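Local coordinates for beta-N-acetylglucosaminidase-like protein Glycoside hydrolase family 20 (Flavobacterium johnsoniae, PDB 6YHH) that probably acts as a beta-N-acetylhexosaminidase of glycoside hydrolase family 20, splitting N-acetylglucosamine from chitin fragments during bacterial chitin breakdown, at residues V31-N36 / L76-T81; E90-S95 / A113-E118; F23-N28 / I58-G63; G44-L49 / G63-L68. All blocks are in the same frame, centred on the assembly; numbering follows the deposited sequence.

Contact 1: residues V31-N36 / L76-T81; sequences VNISGN and LQINCT
Five backbone hydrogen bonds zip strand 31-35 to strand 76-80 in parallel register. N32 and S34 use both backbone polar groups: N32 N reaches L76 O at 2.9 Å, N32 O receives I78 N, S34 N meets I78 O, and S34 O takes C80 N from above its carbonyl plane. N36 N closes the ladder on C80 O at 2.8 Å, and a water joins N36 ND2 to T81 O. V31, I33, L76 and I78 turn their branched side chains to one face, where V31 CG2 sits 3.6 Å from I78 CD1 and 3.7 Å from L76 CD2. The other face is polar, carrying N32, S34, Q77 and N79. Q77, bent at chi2 (-71°), brings its OE1 alongside, in the plane of the N32 amide, to meet ND2; the 2.9 Å bond is almost straight (174°) and uses a carbonyl lone pair. Each amide's rotation is limited by a second partner: A74 O for Q77 NE2 and F71 N for N32 OD1. S34 was modelled in two conformers; the one given puts OG 2.0 Å from N79 ND2, too short for a hydrogen bond. G35 suits the strand end because a CB there would collide with C80 O. The pair forms the two strands of a beta-alpha-beta crossover: helix 40-56 joins them and, with helix 110-123, packs on the V31-I78 face, while strand 102-107 flanks strand 76-80.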
loop_
_atom_site.group_PDB
_atom_site.type_symbol
_atom_site.label_atom_id
_atom_site.label_comp_id
_atom_site.label_asym_id
_atom_site.label_seq_id
_atom_site.Cartn_x
_atom_site.Cartn_y
_atom_site.Cartn_z
ATOM N N VAL A 31 -15.808 15.717 20.001
ATOM C CA VAL A 31 -16.322 16.485 18.894
ATOM C C VAL A 31 -17.835 16.425 18.812
ATOM O O VAL A 31 -18.478 15.402 19.043
ATOM C CB VAL A 31 -15.661 16.089 17.539
ATOM C CG1 VAL A 31 -16.037 14.680 17.139
ATOM C CG2 VAL A 31 -16.009 17.063 16.436
ATOM N N ASN A 32 -18.405 17.555 18.415
ATOM C CA ASN A 32 -19.846 17.731 18.237
ATOM C C ASN A 32 -20.088 18.508 16.975
ATOM O O ASN A 32 -19.288 19.426 16.689
ATOM C CB ASN A 32 -20.398 18.552 19.413
ATOM C CG ASN A 32 -21.908 18.563 19.433
ATOM O OD1 ASN A 32 -22.547 17.504 19.467
ATOM N ND2 ASN A 32 -22.500 19.796 19.359
ATOM N N ILE A 33 -21.156 18.155 16.286
ATOM C CA ILE A 33 -21.513 18.738 15.033
ATOM C C ILE A 33 -22.938 19.299 15.136
ATOM O O ILE A 33 -23.846 18.601 15.618
ATOM C CB ILE A 33 -21.498 17.733 13.865
ATOM C CG1 ILE A 33 -20.172 16.949 13.812
ATOM C CG2 ILE A 33 -21.749 18.446 12.555
ATOM C CD1 ILE A 33 -20.302 15.788 12.870
ATOM N N SER A 34 -23.123 20.496 14.600
ATOM C CA SER A 34 -24.412 21.182 14.653
ATOM C C SER A 34 -24.755 21.868 13.359
ATOM O O SER A 34 -23.948 21.965 12.411
ATOM C CB SER A 34 -24.433 22.190 15.796
ATOM O OG SER A 34 -23.544 23.257 15.540
ATOM N N GLY A 35 -26.022 22.262 13.266
ATOM C CA GLY A 35 -26.462 22.936 12.093
ATOM C C GLY A 35 -27.134 22.032 11.108
ATOM O O GLY A 35 -27.963 21.138 11.451
ATOM N N ASN A 36 -26.847 22.263 9.844
ATOM C CA ASN A 36 -27.508 21.497 8.771
ATOM C C ASN A 36 -26.478 21.140 7.686
ATOM O O ASN A 36 -26.629 21.470 6.547
ATOM C CB ASN A 36 -28.709 22.221 8.152
ATOM C CG ASN A 36 -29.447 21.394 7.130
ATOM O OD1 ASN A 36 -29.516 20.196 7.222
ATOM N ND2 ASN A 36 -29.963 22.052 6.097
ATOM N N LEU A 76 -14.523 20.398 20.863
ATOM C CA LEU A 76 -14.533 20.799 19.435
ATOM C C LEU A 76 -15.930 20.820 18.920
ATOM O O LEU A 76 -16.638 19.787 18.866
ATOM C CB LEU A 76 -13.628 19.866 18.536
ATOM C CG LEU A 76 -13.704 20.195 17.026
ATOM C CD1 LEU A 76 -13.173 21.561 16.610
ATOM C CD2 LEU A 76 -12.937 19.107 16.300
ATOM N N GLN A 77 -16.371 22.014 18.521
ATOM C CA GLN A 77 -17.720 22.249 17.931
ATOM C C GLN A 77 -17.569 22.621 16.500
ATOM O O GLN A 77 -16.742 23.486 16.187
ATOM C CB GLN A 77 -18.396 23.446 18.615
ATOM C CG GLN A 77 -18.671 23.207 20.061
ATOM C CD GLN A 77 -19.793 22.200 20.257
ATOM O OE1 GLN A 77 -20.746 22.110 19.441
ATOM N NE2 GLN A 77 -19.672 21.398 21.360
ATOM N N ILE A 78 -18.340 21.951 15.664
ATOM C CA ILE A 78 -18.354 22.140 14.268
ATOM C C ILE A 78 -19.792 22.498 13.868
ATOM O O ILE A 78 -20.685 21.676 13.971
ATOM C CB ILE A 78 -17.923 20.864 13.533
ATOM C CG1 ILE A 78 -16.551 20.360 14.027
ATOM C CG2 ILE A 78 -17.947 21.098 12.055
ATOM C CD1 ILE A 78 -16.261 19.006 13.469
ATOM N N ASN A 79 -19.953 23.727 13.360
ATOM C CA ASN A 79 -21.279 24.258 12.977
ATOM C C ASN A 79 -21.263 24.506 11.461
ATOM O O ASN A 79 -20.371 25.218 10.961
ATOM C CB ASN A 79 -21.563 25.584 13.631
ATOM C CG ASN A 79 -21.402 25.577 15.139
ATOM O OD1 ASN A 79 -20.616 26.370 15.725
ATOM N ND2 ASN A 79 -22.147 24.702 15.793
ATOM N N CYS A 80 -22.195 23.906 10.751
ATOM C CA CYS A 80 -22.386 24.083 9.346
ATOM C C CYS A 80 -23.765 24.660 9.025
ATOM O O CYS A 80 -24.769 24.047 9.437
ATOM C CB CYS A 80 -22.293 22.798 8.558
ATOM S SG CYS A 80 -20.685 21.955 8.813
ATOM N N THR A 81 -23.838 25.703 8.206
ATOM C CA THR A 81 -25.137 26.381 8.001
ATOM C C THR A 81 -26.033 25.582 7.103
ATOM O O THR A 81 -27.234 25.417 7.413
ATOM C CB THR A 81 -24.932 27.836 7.511
ATOM O OG1 THR A 81 -24.103 28.530 8.455
ATOM C CG2 THR A 81 -26.298 28.549 7.356
HETATM O O HOH W 1 -29.793 25.067 5.989
#

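Contact 2: residues E90-S95 / A113-E118; sequences EDESYS and ALHGLE
A glycine backbone carbon, rather than any side chain, sits over the face of a tyrosine ring: G116 CA stands 3.8 Å from the centroid of Y94 and only 15° off the ring normal, a CH-pi contact. Glycine suits the spot, since a CB would be directed at the ring and come within about 3.1 Å of Y94 CD2. H115 CB adds to the packing, 3.9 Å from Y94 CE1. The phenol ends at T119, where Y94 OH hydrogen-bonds to T119 OG1 on the same helix. One residue earlier in the helix than G116, H115 sends NE2 to E92 OE1 in a short, fairly straight bond (2.7 Å, 163°). The acceptor lies close to the imidazole plane, but the donor approaches from above the carboxylate plane, and the two flat groups are turned 47° apart. E92, extended beyond CG, can span this distance, and its OE1 also forms a salt bridge with R147, which would probably favour the charged carboxylate. E92 O, buried without a hydrogen-bond partner, lies in plane at the imidazole edge, 3.5 Å from H115 CD2. Just before it in the chain, D91 OD1 accepts from S93 N in an Asx turn. W476 meets H115 edge-to-face, so this side of helix 110-123 meets the catalytic domain; A113 and L117 pack instead on strands 76-80 and 102-107, and Y94 begins strand 94-99.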
loop_
_atom_site.group_PDB
_atom_site.type_symbol
_atom_site.label_atom_id
_atom_site.label_comp_id
_atom_site.label_asym_id
_atom_site.label_seq_id
_atom_site.Cartn_x
_atom_site.Cartn_y
_atom_site.Cartn_z
ATOM N N GLU A 90 -18.836 26.540 -5.202
ATOM C CA GLU A 90 -19.382 26.439 -3.883
ATOM C C GLU A 90 -18.669 27.366 -2.938
ATOM O O GLU A 90 -17.499 27.679 -3.086
ATOM C CB GLU A 90 -19.213 25.016 -3.362
ATOM C CG GLU A 90 -20.069 23.977 -3.996
ATOM C CD GLU A 90 -21.496 24.063 -3.484
ATOM O OE1 GLU A 90 -21.773 23.894 -2.222
ATOM O OE2 GLU A 90 -22.319 24.382 -4.371
ATOM N N ASP A 91 -19.382 27.779 -1.902
ATOM C CA ASP A 91 -18.779 28.505 -0.811
ATOM C C ASP A 91 -18.040 27.505 0.069
ATOM O O ASP A 91 -18.672 26.650 0.749
ATOM C CB ASP A 91 -19.891 29.214 0.045
ATOM C CG ASP A 91 -19.333 30.002 1.157
ATOM O OD1 ASP A 91 -18.198 29.815 1.567
ATOM O OD2 ASP A 91 -20.047 30.842 1.775
ATOM N N GLU A 92 -16.707 27.514 -0.012
ATOM C CA GLU A 92 -15.841 26.533 0.684
ATOM C C GLU A 92 -15.155 27.196 1.850
ATOM O O GLU A 92 -14.181 26.666 2.405
ATOM C CB GLU A 92 -14.754 26.009 -0.318
ATOM C CG GLU A 92 -15.331 25.165 -1.408
ATOM C CD GLU A 92 -14.201 24.687 -2.299
ATOM O OE1 GLU A 92 -13.505 23.738 -1.834
ATOM O OE2 GLU A 92 -13.944 25.288 -3.363
ATOM N N SER A 93 -15.662 28.354 2.246
ATOM C CA SER A 93 -15.035 29.110 3.343
ATOM C C SER A 93 -15.280 28.489 4.717
ATOM O O SER A 93 -16.209 27.707 4.893
ATOM C CB SER A 93 -15.599 30.546 3.400
ATOM O OG SER A 93 -16.991 30.653 3.738
ATOM N N TYR A 94 -14.471 28.884 5.703
ATOM C CA TYR A 94 -14.664 28.441 7.076
ATOM C C TYR A 94 -13.900 29.377 7.956
ATOM O O TYR A 94 -12.987 30.098 7.467
ATOM C CB TYR A 94 -14.193 26.970 7.331
ATOM C CG TYR A 94 -12.682 26.814 7.185
ATOM C CD1 TYR A 94 -12.090 26.636 5.911
ATOM C CD2 TYR A 94 -11.838 26.960 8.267
ATOM C CE1 TYR A 94 -10.717 26.592 5.773
ATOM C CE2 TYR A 94 -10.475 26.923 8.131
ATOM C CZ TYR A 94 -9.893 26.773 6.908
ATOM O OH TYR A 94 -8.504 26.839 6.847
ATOM N N SER A 95 -14.262 29.352 9.259
ATOM C CA SER A 95 -13.426 29.945 10.303
ATOM C C SER A 95 -13.133 28.887 11.359
ATOM O O SER A 95 -13.909 27.946 11.556
ATOM C CB SER A 95 -14.069 31.165 10.986
ATOM O OG SER A 95 -15.232 30.729 11.596
ATOM N N ALA A 113 -16.212 23.080 6.429
ATOM C CA ALA A 113 -15.838 22.394 7.676
ATOM C C ALA A 113 -14.825 21.266 7.457
ATOM O O ALA A 113 -13.929 21.102 8.249
ATOM C CB ALA A 113 -17.029 21.872 8.402
ATOM N N LEU A 114 -15.010 20.500 6.376
ATOM C CA LEU A 114 -14.028 19.461 6.028
ATOM C C LEU A 114 -12.643 20.074 5.840
ATOM O O LEU A 114 -11.649 19.552 6.283
ATOM C CB LEU A 114 -14.438 18.688 4.797
ATOM C CG LEU A 114 -15.635 17.786 4.992
ATOM C CD1 LEU A 114 -16.014 17.155 3.691
ATOM C CD2 LEU A 114 -15.407 16.732 6.056
ATOM N N HIS A 115 -12.576 21.217 5.177
ATOM C CA HIS A 115 -11.324 21.901 5.010
ATOM C C HIS A 115 -10.757 22.323 6.357
ATOM O O HIS A 115 -9.535 22.242 6.651
ATOM C CB HIS A 115 -11.471 23.164 4.102
ATOM C CG HIS A 115 -11.869 22.892 2.680
ATOM N ND1 HIS A 115 -11.439 21.781 1.948
ATOM C CD2 HIS A 115 -12.639 23.615 1.840
ATOM C CE1 HIS A 115 -11.940 21.845 0.723
ATOM N NE2 HIS A 115 -12.654 22.971 0.629
ATOM N N GLY A 116 -11.627 22.861 7.209
ATOM C CA GLY A 116 -11.137 23.329 8.500
ATOM C C GLY A 116 -10.571 22.259 9.359
ATOM O O GLY A 116 -9.657 22.516 10.157
ATOM N N LEU A 117 -11.110 21.029 9.233
ATOM C CA LEU A 117 -10.524 19.938 9.970
ATOM C C LEU A 117 -9.060 19.667 9.549
ATOM O O LEU A 117 -8.206 19.337 10.368
ATOM C CB LEU A 117 -11.349 18.675 9.768
ATOM C CG LEU A 117 -12.771 18.658 10.369
ATOM C CD1 LEU A 117 -13.464 17.397 9.846
ATOM C CD2 LEU A 117 -12.676 18.798 11.859
ATOM N N GLU A 118 -8.765 19.878 8.262
ATOM C CA GLU A 118 -7.385 19.716 7.767
ATOM C C GLU A 118 -6.477 20.779 8.314
ATOM O O GLU A 118 -5.364 20.512 8.702
ATOM C CB GLU A 118 -7.321 19.720 6.258
ATOM C CG GLU A 118 -8.136 18.578 5.639
ATOM C CD GLU A 118 -7.612 17.178 5.967
ATOM O OE1 GLU A 118 -6.447 17.023 6.431
ATOM O OE2 GLU A 118 -8.398 16.225 5.653
#

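Contact 3: residues F23-N28 / I58-G63; sequences FTLTKN and IFFEQG
The F60 ring receives T26 O at its edge, in plane, with F60 CE1 3.9 Å from that oxygen, an approach that sets the positive rim of the ring against a carbonyl. L25 CD2 comes obliquely to F60 CZ, the two side chains crossing at about a right angle, and the F29 ring meets F60 with planes near 45°. The F59 ring turns the other way and packs against Y547 of the second subunit. K27 runs its long chain past the carbonyls of I58 and F59 and bends at chi4 (88°), so that NZ is gripped by two consecutive carbonyls: F59 O at 2.8 Å and I58 O at 3.2 Å, each on a lone pair. The unusual positive phi of F59 (68°) probably helps to bring both oxygens to one side. I58 packs against segment 23-28 with both branches, its CD1 4.0 Å from L25 CB and its CG2 3.7 Å from K27 CA. An alanine here would lose both of these touches and would probably leave L25 and the K27 backbone more loosely held. A water donates to K27 O and accepts from E61 N, while T26 OG1 takes N28 N in an ST turn. D53 of helix 40-56 binds F59 N and F60 N, L49 and L52 of that helix back F60, and L25, near strand 21-24, hydrogen-bonds through its backbone to F131 of strand 131-140.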
loop_
_atom_site.group_PDB
_atom_site.type_symbol
_atom_site.label_atom_id
_atom_site.label_comp_id
_atom_site.label_asym_id
_atom_site.label_seq_id
_atom_site.Cartn_x
_atom_site.Cartn_y
_atom_site.Cartn_z
ATOM N N PHE A 23 -4.525 25.400 23.697
ATOM C CA PHE A 23 -5.531 24.433 24.062
ATOM C C PHE A 23 -4.759 23.110 24.224
ATOM O O PHE A 23 -4.088 22.675 23.273
ATOM C CB PHE A 23 -6.550 24.291 22.939
ATOM C CG PHE A 23 -7.567 23.199 23.112
ATOM C CD1 PHE A 23 -7.228 21.870 22.865
ATOM C CD2 PHE A 23 -8.843 23.468 23.533
ATOM C CE1 PHE A 23 -8.186 20.861 22.982
ATOM C CE2 PHE A 23 -9.804 22.475 23.654
ATOM C CZ PHE A 23 -9.456 21.163 23.407
ATOM N N THR A 24 -4.882 22.456 25.403
ATOM C CA THR A 24 -4.156 21.197 25.654
ATOM C C THR A 24 -5.036 19.995 25.333
ATOM O O THR A 24 -6.172 19.902 25.768
ATOM C CB THR A 24 -3.683 21.141 27.102
ATOM O OG1 THR A 24 -2.703 22.177 27.319
ATOM C CG2 THR A 24 -3.005 19.773 27.374
ATOM N N LEU A 25 -4.526 19.054 24.502
ATOM C CA LEU A 25 -5.299 17.872 24.134
ATOM C C LEU A 25 -5.164 16.792 25.227
ATOM O O LEU A 25 -4.028 16.482 25.710
ATOM C CB LEU A 25 -4.784 17.285 22.799
ATOM C CG LEU A 25 -5.530 17.531 21.552
ATOM C CD1 LEU A 25 -4.696 16.854 20.434
ATOM C CD2 LEU A 25 -6.925 16.941 21.592
ATOM N N THR A 26 -6.313 16.309 25.656
ATOM C CA THR A 26 -6.395 15.333 26.725
ATOM C C THR A 26 -7.413 14.300 26.350
ATOM O O THR A 26 -8.121 14.398 25.364
ATOM C CB THR A 26 -6.960 15.961 28.029
ATOM O OG1 THR A 26 -8.341 16.248 27.879
ATOM C CG2 THR A 26 -6.143 17.191 28.379
ATOM N N LYS A 27 -7.541 13.304 27.232
ATOM C CA LYS A 27 -8.530 12.281 27.068
ATOM C C LYS A 27 -9.990 12.744 27.185
ATOM O O LYS A 27 -10.922 12.027 26.826
ATOM C CB LYS A 27 -8.225 11.122 28.060
ATOM C CG LYS A 27 -8.646 9.749 27.517
ATOM C CD LYS A 27 -8.021 8.674 28.364
ATOM C CE LYS A 27 -8.735 7.401 28.058
ATOM N NZ LYS A 27 -8.094 6.765 26.927
ATOM N N ASN A 28 -10.206 13.995 27.588
ATOM C CA ASN A 28 -11.537 14.602 27.621
ATOM C C ASN A 28 -12.006 15.067 26.258
ATOM O O ASN A 28 -13.166 15.409 26.066
ATOM C CB ASN A 28 -11.567 15.840 28.587
ATOM C CG ASN A 28 -12.992 16.285 28.883
ATOM O OD1 ASN A 28 -13.839 15.426 29.217
ATOM N ND2 ASN A 28 -13.305 17.607 28.708
ATOM N N ILE A 58 -3.760 9.145 22.387
ATOM C CA ILE A 58 -4.596 9.506 23.533
ATOM C C ILE A 58 -5.639 8.464 23.847
ATOM O O ILE A 58 -5.923 8.258 25.028
ATOM C CB ILE A 58 -5.147 10.932 23.377
ATOM C CG1 ILE A 58 -3.965 11.894 23.511
ATOM C CG2 ILE A 58 -6.273 11.163 24.424
ATOM C CD1 ILE A 58 -4.251 13.341 23.210
ATOM N N PHE A 59 -6.160 7.788 22.832
ATOM C CA PHE A 59 -7.279 6.836 22.906
ATOM C C PHE A 59 -8.569 7.581 23.247
ATOM O O PHE A 59 -9.114 7.476 24.367
ATOM C CB PHE A 59 -6.991 5.678 23.889
ATOM C CG PHE A 59 -5.936 4.684 23.406
ATOM C CD1 PHE A 59 -4.609 5.020 23.227
ATOM C CD2 PHE A 59 -6.327 3.390 23.151
ATOM C CE1 PHE A 59 -3.669 4.073 22.808
ATOM C CE2 PHE A 59 -5.379 2.467 22.715
ATOM C CZ PHE A 59 -4.098 2.834 22.510
ATOM N N PHE A 60 -9.043 8.358 22.293
ATOM C CA PHE A 60 -10.250 9.197 22.492
ATOM C C PHE A 60 -11.451 8.315 22.768
ATOM O O PHE A 60 -11.563 7.188 22.271
ATOM C CB PHE A 60 -10.492 10.061 21.229
ATOM C CG PHE A 60 -9.394 11.061 20.980
ATOM C CD1 PHE A 60 -8.990 11.878 21.958
ATOM C CD2 PHE A 60 -8.802 11.193 19.709
ATOM C CE1 PHE A 60 -8.025 12.838 21.762
ATOM C CE2 PHE A 60 -7.871 12.168 19.499
ATOM C CZ PHE A 60 -7.418 12.948 20.516
ATOM N N GLU A 61 -12.392 8.870 23.513
ATOM C CA GLU A 61 -13.653 8.153 23.832
ATOM C C GLU A 61 -14.527 7.804 22.688
ATOM O O GLU A 61 -15.113 6.754 22.677
ATOM C CB GLU A 61 -14.504 8.968 24.874
ATOM N N GLN A 62 -14.738 8.670 21.713
ATOM C CA GLN A 62 -15.672 8.425 20.680
ATOM C C GLN A 62 -15.124 7.464 19.642
ATOM O O GLN A 62 -13.914 7.555 19.285
ATOM C CB GLN A 62 -15.970 9.751 19.961
ATOM C CG GLN A 62 -16.881 10.657 20.757
ATOM C CD GLN A 62 -16.890 12.022 20.163
ATOM O OE1 GLN A 62 -15.905 12.740 20.268
ATOM N NE2 GLN A 62 -17.959 12.347 19.429
ATOM N N GLY A 63 -16.014 6.611 19.160
ATOM C CA GLY A 63 -15.682 5.749 18.041
ATOM C C GLY A 63 -16.153 6.427 16.767
ATOM O O GLY A 63 -15.574 7.427 16.374
HETATM O O HOH W 2 -11.842 11.467 24.546
#

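Contact 4: residues G44-L49 / G63-L68; sequences GVTRFL and GFITKL
T46 holds OG1 anti to its carbonyl carbon (chi1 -57°), which leaves CG2 anti to the backbone N and sets the hydroxyl facing the loop. I65 turns CG1 anti to its own carbonyl carbon, while its chi2 of 100° lies away from the usual staggered positions, a twist that carries CD1 to the helix. The result is one polar tie and an apolar bed beside it. I65 N donates to T46 OG1 at 3.0 Å, 157° at the hydrogen, and the same hydroxyl is bonded to F42 O one helical turn back. Threonine suits this place because one small side chain serves both the helix carbonyl and the loop amide, while its methyl, CG2, rests 4.0 Å from F64 CD2. A valine here would leave I65 N without this acceptor and would probably loosen the loop from the helix. Segment 63-68 belongs to the return leg of a beta-alpha-beta crossover, in which the chain leaves helix 40-56 and passes back across it on the way to strand 76-80. The branched I65 meets side chains from successive helical turns: its CD1 lies 3.8 Å from L49 CD2, its CG2 is 4.2 Å from V45 CG1, and both helix side chains cross it at about a right angle. G63 O is hydrogen-bonded by R50 of the same helix, and F64 packs against D204 of the second subunit.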
loop_
_atom_site.group_PDB
_atom_site.type_symbol
_atom_site.label_atom_id
_atom_site.label_comp_id
_atom_site.label_asym_id
_atom_site.label_seq_id
_atom_site.Cartn_x
_atom_site.Cartn_y
_atom_site.Cartn_z
ATOM N N GLY A 44 -16.162 12.403 7.580
ATOM C CA GLY A 44 -14.981 13.336 7.676
ATOM C C GLY A 44 -14.550 13.633 9.073
ATOM O O GLY A 44 -13.361 13.725 9.357
ATOM N N VAL A 45 -15.524 13.838 9.981
ATOM C CA VAL A 45 -15.238 14.070 11.393
ATOM C C VAL A 45 -14.683 12.816 12.053
ATOM O O VAL A 45 -13.718 12.873 12.827
ATOM C CB VAL A 45 -16.478 14.662 12.154
ATOM C CG1 VAL A 45 -16.175 14.766 13.634
ATOM C CG2 VAL A 45 -16.757 16.044 11.614
ATOM N N THR A 46 -15.233 11.678 11.700
ATOM C CA THR A 46 -14.704 10.407 12.241
ATOM C C THR A 46 -13.248 10.198 11.832
ATOM O O THR A 46 -12.389 9.881 12.672
ATOM C CB THR A 46 -15.596 9.219 11.743
ATOM O OG1 THR A 46 -16.998 9.429 12.134
ATOM C CG2 THR A 46 -15.084 7.924 12.376
ATOM N N ARG A 47 -12.959 10.420 10.531
ATOM C CA ARG A 47 -11.553 10.247 10.055
ATOM C C ARG A 47 -10.635 11.248 10.700
ATOM O O ARG A 47 -9.553 10.918 11.034
ATOM C CB ARG A 47 -11.523 10.351 8.540
ATOM C CG ARG A 47 -12.174 9.163 7.873
ATOM C CD ARG A 47 -12.116 9.159 6.362
ATOM N NE ARG A 47 -12.861 10.223 5.689
ATOM C CZ ARG A 47 -14.141 10.089 5.345
ATOM N NH1 ARG A 47 -14.791 8.940 5.592
ATOM N NH2 ARG A 47 -14.741 11.090 4.756
ATOM N N PHE A 48 -11.082 12.476 10.904
ATOM C CA PHE A 48 -10.312 13.487 11.615
ATOM C C PHE A 48 -9.856 12.967 13.002
ATOM O O PHE A 48 -8.722 13.049 13.420
ATOM C CB PHE A 48 -11.088 14.832 11.716
ATOM C CG PHE A 48 -10.565 15.729 12.800
ATOM C CD1 PHE A 48 -9.478 16.579 12.627
ATOM C CD2 PHE A 48 -11.141 15.693 14.046
ATOM C CE1 PHE A 48 -9.030 17.407 13.653
ATOM C CE2 PHE A 48 -10.647 16.468 15.090
ATOM C CZ PHE A 48 -9.604 17.327 14.926
ATOM N N LEU A 49 -10.841 12.454 13.733
ATOM C CA LEU A 49 -10.605 11.958 15.093
ATOM C C LEU A 49 -9.643 10.767 15.085
ATOM O O LEU A 49 -8.707 10.716 15.878
ATOM C CB LEU A 49 -11.936 11.622 15.737
ATOM C CG LEU A 49 -11.874 11.293 17.223
ATOM C CD1 LEU A 49 -11.453 12.539 17.946
ATOM C CD2 LEU A 49 -13.231 10.844 17.751
ATOM N N GLY A 63 -16.014 6.611 19.160
ATOM C CA GLY A 63 -15.682 5.749 18.041
ATOM C C GLY A 63 -16.153 6.427 16.767
ATOM O O GLY A 63 -15.574 7.427 16.374
ATOM N N PHE A 64 -17.203 5.907 16.179
ATOM C CA PHE A 64 -17.814 6.531 14.978
ATOM C C PHE A 64 -18.722 7.715 15.336
ATOM O O PHE A 64 -19.469 7.654 16.323
ATOM C CB PHE A 64 -18.583 5.479 14.217
ATOM C CG PHE A 64 -17.698 4.408 13.583
ATOM C CD1 PHE A 64 -17.333 3.296 14.307
ATOM C CD2 PHE A 64 -17.191 4.555 12.275
ATOM C CE1 PHE A 64 -16.499 2.325 13.753
ATOM C CE2 PHE A 64 -16.334 3.578 11.709
ATOM C CZ PHE A 64 -16.012 2.457 12.457
ATOM N N ILE A 65 -18.642 8.793 14.539
ATOM C CA ILE A 65 -19.511 9.979 14.671
ATOM C C ILE A 65 -20.553 9.825 13.560
ATOM O O ILE A 65 -20.227 9.653 12.365
ATOM C CB ILE A 65 -18.664 11.255 14.594
ATOM C CG1 ILE A 65 -17.869 11.472 15.884
ATOM C CG2 ILE A 65 -19.569 12.456 14.329
ATOM C CD1 ILE A 65 -16.454 11.045 15.766
ATOM N N THR A 66 -21.851 9.788 13.946
ATOM C CA THR A 66 -22.915 9.491 13.000
ATOM C C THR A 66 -24.139 10.440 12.954
ATOM O O THR A 66 -24.913 10.361 11.974
ATOM C CB THR A 66 -23.486 8.074 13.227
ATOM O OG1 THR A 66 -23.926 7.950 14.564
ATOM C CG2 THR A 66 -22.392 7.034 12.976
ATOM N N LYS A 67 -24.286 11.269 13.987
ATOM C CA LYS A 67 -25.450 12.204 14.129
ATOM C C LYS A 67 -25.005 13.558 14.642
ATOM O O LYS A 67 -23.941 13.732 15.221
ATOM C CB LYS A 67 -26.438 11.619 15.155
ATOM C CG LYS A 67 -27.087 10.247 14.832
ATOM C CD LYS A 67 -27.904 9.689 16.028
ATOM N N LEU A 68 -25.897 14.521 14.445
ATOM C CA LEU A 68 -25.752 15.817 15.037
ATOM C C LEU A 68 -25.953 15.775 16.535
ATOM O O LEU A 68 -26.741 14.974 17.057
ATOM C CB LEU A 68 -26.736 16.812 14.403
ATOM C CG LEU A 68 -26.724 16.960 12.887
ATOM C CD1 LEU A 68 -27.912 17.798 12.375
ATOM C CD2 LEU A 68 -25.434 17.544 12.379
#

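From the N terminus, segment 23-28 overlaps strand 21-24; 58-63 later returns to it, closing contact 3 around strand 31-35 and helix 40-56. Segment 31-36 opens contact 1, closed by 76-81, so contacts 1 and 3 cross, and V31 N meets Q62 OE1 between them. Contact 4 is nested inside the loop of contact 1 and crosses contact 3, with which it shares G63; contacts 3 and 4 also touch the second subunit. Contact 2 follows in series, joining 90-95 to helix 110-123. A113 and L117 pack against contact 1, and L117 also against V45 and F48 of contact 4, so both helices and the sheet share one core.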